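Local coordinates for SusD/RagB family nutrient-binding outer membrane lipoprotein (Bacteroides vulgatus, PDB 4F7A) that probably binds glycans, perhaps mucin O-glycans, at the outer membrane as a SusD-like nutrient-binding lipoprotein, at residues L471-D476 with E483-L488. Sequence-based numbering, arbitrary orientation.
Sequences LPFSQD and EQYKNL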
loop_
_atom_site.group_PDB
_atom_site.type_symbol
_atom_site.label_atom_id
_atom_site.label_comp_id
_atom_site.label_asym_id
_atom_site.label_seq_id
_atom_site.Cartn_x
_atom_site.Cartn_y
_atom_site.Cartn_z
ATOM N N LEU A 471 -2.383 -11.758 -6.374
ATOM C CA LEU A 471 -2.875 -12.913 -5.630
ATOM C C LEU A 471 -4.039 -13.545 -6.372
ATOM O O LEU A 471 -4.845 -12.846 -7.008
ATOM C CB LEU A 471 -3.321 -12.514 -4.215
ATOM C CG LEU A 471 -2.235 -11.899 -3.318
ATOM C CD1 LEU A 471 -2.802 -11.716 -1.890
ATOM C CD2 LEU A 471 -0.918 -12.714 -3.326
ATOM N N PRO A 472 -4.156 -14.870 -6.296
ATOM C CA PRO A 472 -5.337 -15.511 -6.912
ATOM C C PRO A 472 -6.642 -15.084 -6.263
ATOM O O PRO A 472 -6.648 -14.681 -5.114
ATOM C CB PRO A 472 -5.107 -17.008 -6.679
ATOM C CG PRO A 472 -3.626 -17.130 -6.426
ATOM C CD PRO A 472 -3.245 -15.854 -5.697
ATOM N N PHE A 473 -7.738 -15.191 -7.005
ATOM C CA PHE A 473 -9.049 -14.907 -6.461
ATOM C C PHE A 473 -9.380 -15.785 -5.239
ATOM O O PHE A 473 -8.833 -16.881 -5.054
ATOM C CB PHE A 473 -10.141 -15.090 -7.526
ATOM C CG PHE A 473 -10.029 -14.169 -8.695
ATOM C CD1 PHE A 473 -10.129 -12.801 -8.515
ATOM C CD2 PHE A 473 -9.908 -14.673 -9.988
ATOM C CE1 PHE A 473 -10.063 -11.953 -9.577
ATOM C CE2 PHE A 473 -9.828 -13.830 -11.066
ATOM C CZ PHE A 473 -9.904 -12.441 -10.849
ATOM N N SER A 474 -10.256 -15.279 -4.391
ATOM C CA SER A 474 -10.672 -16.020 -3.200
ATOM C C SER A 474 -11.410 -17.292 -3.577
ATOM O O SER A 474 -12.509 -17.208 -4.150
ATOM C CB SER A 474 -11.599 -15.180 -2.341
ATOM O OG SER A 474 -12.143 -15.984 -1.300
ATOM N N GLN A 475 -10.854 -18.457 -3.202
ATOM C CA GLN A 475 -11.577 -19.710 -3.378
ATOM C C GLN A 475 -12.752 -19.843 -2.417
ATOM O O GLN A 475 -13.680 -20.587 -2.706
ATOM C CB GLN A 475 -10.660 -20.929 -3.298
ATOM C CG GLN A 475 -9.841 -21.122 -4.581
ATOM C CD GLN A 475 -10.720 -21.345 -5.809
ATOM O OE1 GLN A 475 -11.593 -22.229 -5.826
ATOM N NE2 GLN A 475 -10.487 -20.557 -6.847
ATOM N N ASP A 476 -12.742 -19.117 -1.297
ATOM C CA ASP A 476 -13.915 -19.115 -0.407
ATOM C C ASP A 476 -15.095 -18.461 -1.111
ATOM O O ASP A 476 -16.212 -18.983 -1.081
ATOM C CB ASP A 476 -13.589 -18.408 0.922
ATOM C CG ASP A 476 -12.374 -19.017 1.590
ATOM O OD1 ASP A 476 -12.516 -20.135 2.101
ATOM O OD2 ASP A 476 -11.262 -18.429 1.516
ATOM N N GLU A 483 -20.378 -19.018 -10.610
ATOM C CA GLU A 483 -20.599 -18.144 -11.771
ATOM C C GLU A 483 -19.768 -16.867 -11.632
ATOM O O GLU A 483 -19.066 -16.470 -12.577
ATOM C CB GLU A 483 -22.086 -17.819 -11.947
ATOM C CG GLU A 483 -22.409 -16.883 -13.115
ATOM C CD GLU A 483 -22.288 -17.553 -14.466
ATOM O OE1 GLU A 483 -21.963 -18.756 -14.515
ATOM O OE2 GLU A 483 -22.538 -16.873 -15.481
ATOM N N GLN A 484 -19.799 -16.236 -10.459
ATOM C CA GLN A 484 -18.976 -15.050 -10.267
ATOM C C GLN A 484 -17.482 -15.335 -10.459
ATOM O O GLN A 484 -16.763 -14.520 -11.040
ATOM C CB GLN A 484 -19.200 -14.424 -8.898
ATOM C CG GLN A 484 -18.361 -13.189 -8.652
ATOM C CD GLN A 484 -18.856 -12.426 -7.477
ATOM O OE1 GLN A 484 -19.776 -11.609 -7.604
ATOM N NE2 GLN A 484 -18.303 -12.727 -6.299
ATOM N N TYR A 485 -17.013 -16.477 -9.967
ATOM C CA TYR A 485 -15.610 -16.851 -10.149
ATOM C C TYR A 485 -15.270 -16.935 -11.643
ATOM O O TYR A 485 -14.223 -16.428 -12.082
ATOM C CB TYR A 485 -15.305 -18.168 -9.456
ATOM C CG TYR A 485 -13.890 -18.605 -9.665
ATOM C CD1 TYR A 485 -12.838 -17.883 -9.107
ATOM C CD2 TYR A 485 -13.589 -19.713 -10.457
ATOM C CE1 TYR A 485 -11.513 -18.262 -9.317
ATOM C CE2 TYR A 485 -12.243 -20.108 -10.671
ATOM C CZ TYR A 485 -11.217 -19.367 -10.092
ATOM O OH TYR A 485 -9.891 -19.729 -10.288
ATOM N N LYS A 486 -16.153 -17.554 -12.425
ATOM C CA LYS A 486 -15.953 -17.609 -13.868
ATOM C C LYS A 486 -15.872 -16.189 -14.452
ATOM O O LYS A 486 -15.001 -15.902 -15.281
ATOM C CB LYS A 486 -17.068 -18.387 -14.557
ATOM C CG LYS A 486 -16.944 -18.338 -16.109
ATOM C CD LYS A 486 -18.120 -18.964 -16.813
ATOM C CE LYS A 486 -19.428 -18.204 -16.581
ATOM N NZ LYS A 486 -20.541 -18.765 -17.425
ATOM N N ASN A 487 -16.781 -15.310 -14.016
ATOM C CA ASN A 487 -16.771 -13.914 -14.482
ATOM C C ASN A 487 -15.534 -13.116 -14.098
ATOM O O ASN A 487 -15.080 -12.265 -14.881
ATOM C CB ASN A 487 -18.024 -13.168 -14.011
ATOM C CG ASN A 487 -19.285 -13.695 -14.655
ATOM O OD1 ASN A 487 -19.223 -14.319 -15.725
ATOM N ND2 ASN A 487 -20.444 -13.473 -14.000
ATOM N N LEU A 488 -15.010 -13.381 -12.899
ATOM C CA LEU A 488 -13.778 -12.766 -12.443
ATOM C C LEU A 488 -12.601 -13.234 -13.317
ATOM O O LEU A 488 -11.783 -12.423 -13.744
ATOM C CB LEU A 488 -13.513 -13.110 -10.978
ATOM C CG LEU A 488 -14.376 -12.389 -9.939
ATOM C CD1 LEU A 488 -14.252 -13.103 -8.574
ATOM C CD2 LEU A 488 -13.973 -10.896 -9.825
#
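Phe473 reaches from the 471-476 segment to Tyr485 and Leu488, two side chains of the helix 482-492. Its CG lies beside the backbone N and anti to the carbonyl carbon (chi1 -63°), which carries the ring across to the helix. There Leu488 CB sits over one face, displaced toward the rim, in a CH-pi contact 3.7 Å from the centroid of the Phe473 ring and 14° off the ring normal. The far end of the ring also meets the helix backbone, with Phe473 CZ 3.5 Å from Leu488 O. The leucine methyls extend the apolar contact: Leu488 CD1 approaches Phe473 CD1, and Leu488 CD2 lies 4.1 Å from Phe473 CE1. Closer to the chain, Phe473 CB meets the edge of the Tyr485 ring in its plane, 3.9 Å from Tyr485 CE1. Arg470 makes a cation-pi contact with Phe473, while the two oxygens of the Asp496 carboxylate hydrogen-bond separately, OD1 to the backbone N of Phe473 and OD2 to the phenol oxygen of Tyr485. The next residue, Ser474, turns the chain into a helix as its N-cap, with OG bonded to the N of Asp477. The two segments belong to two consecutive short helices, 475-480 and 482-492, joined at residue 481 at the periphery of the largely helical SusD-like fold; Trp86 of helix 84-104 touches both Ser474 and Leu488. Whereas Phe473 CB meets the Tyr485 ring edge-on in its plane, the amide of Gln475 approaches that ring obliquely. The Gln475 chain bends at chi2 and brings NE2 to 3.5 Å from Tyr485 CE1, with Tyr485 CZ equally near and the amide plane almost perpendicular to the ring (86°).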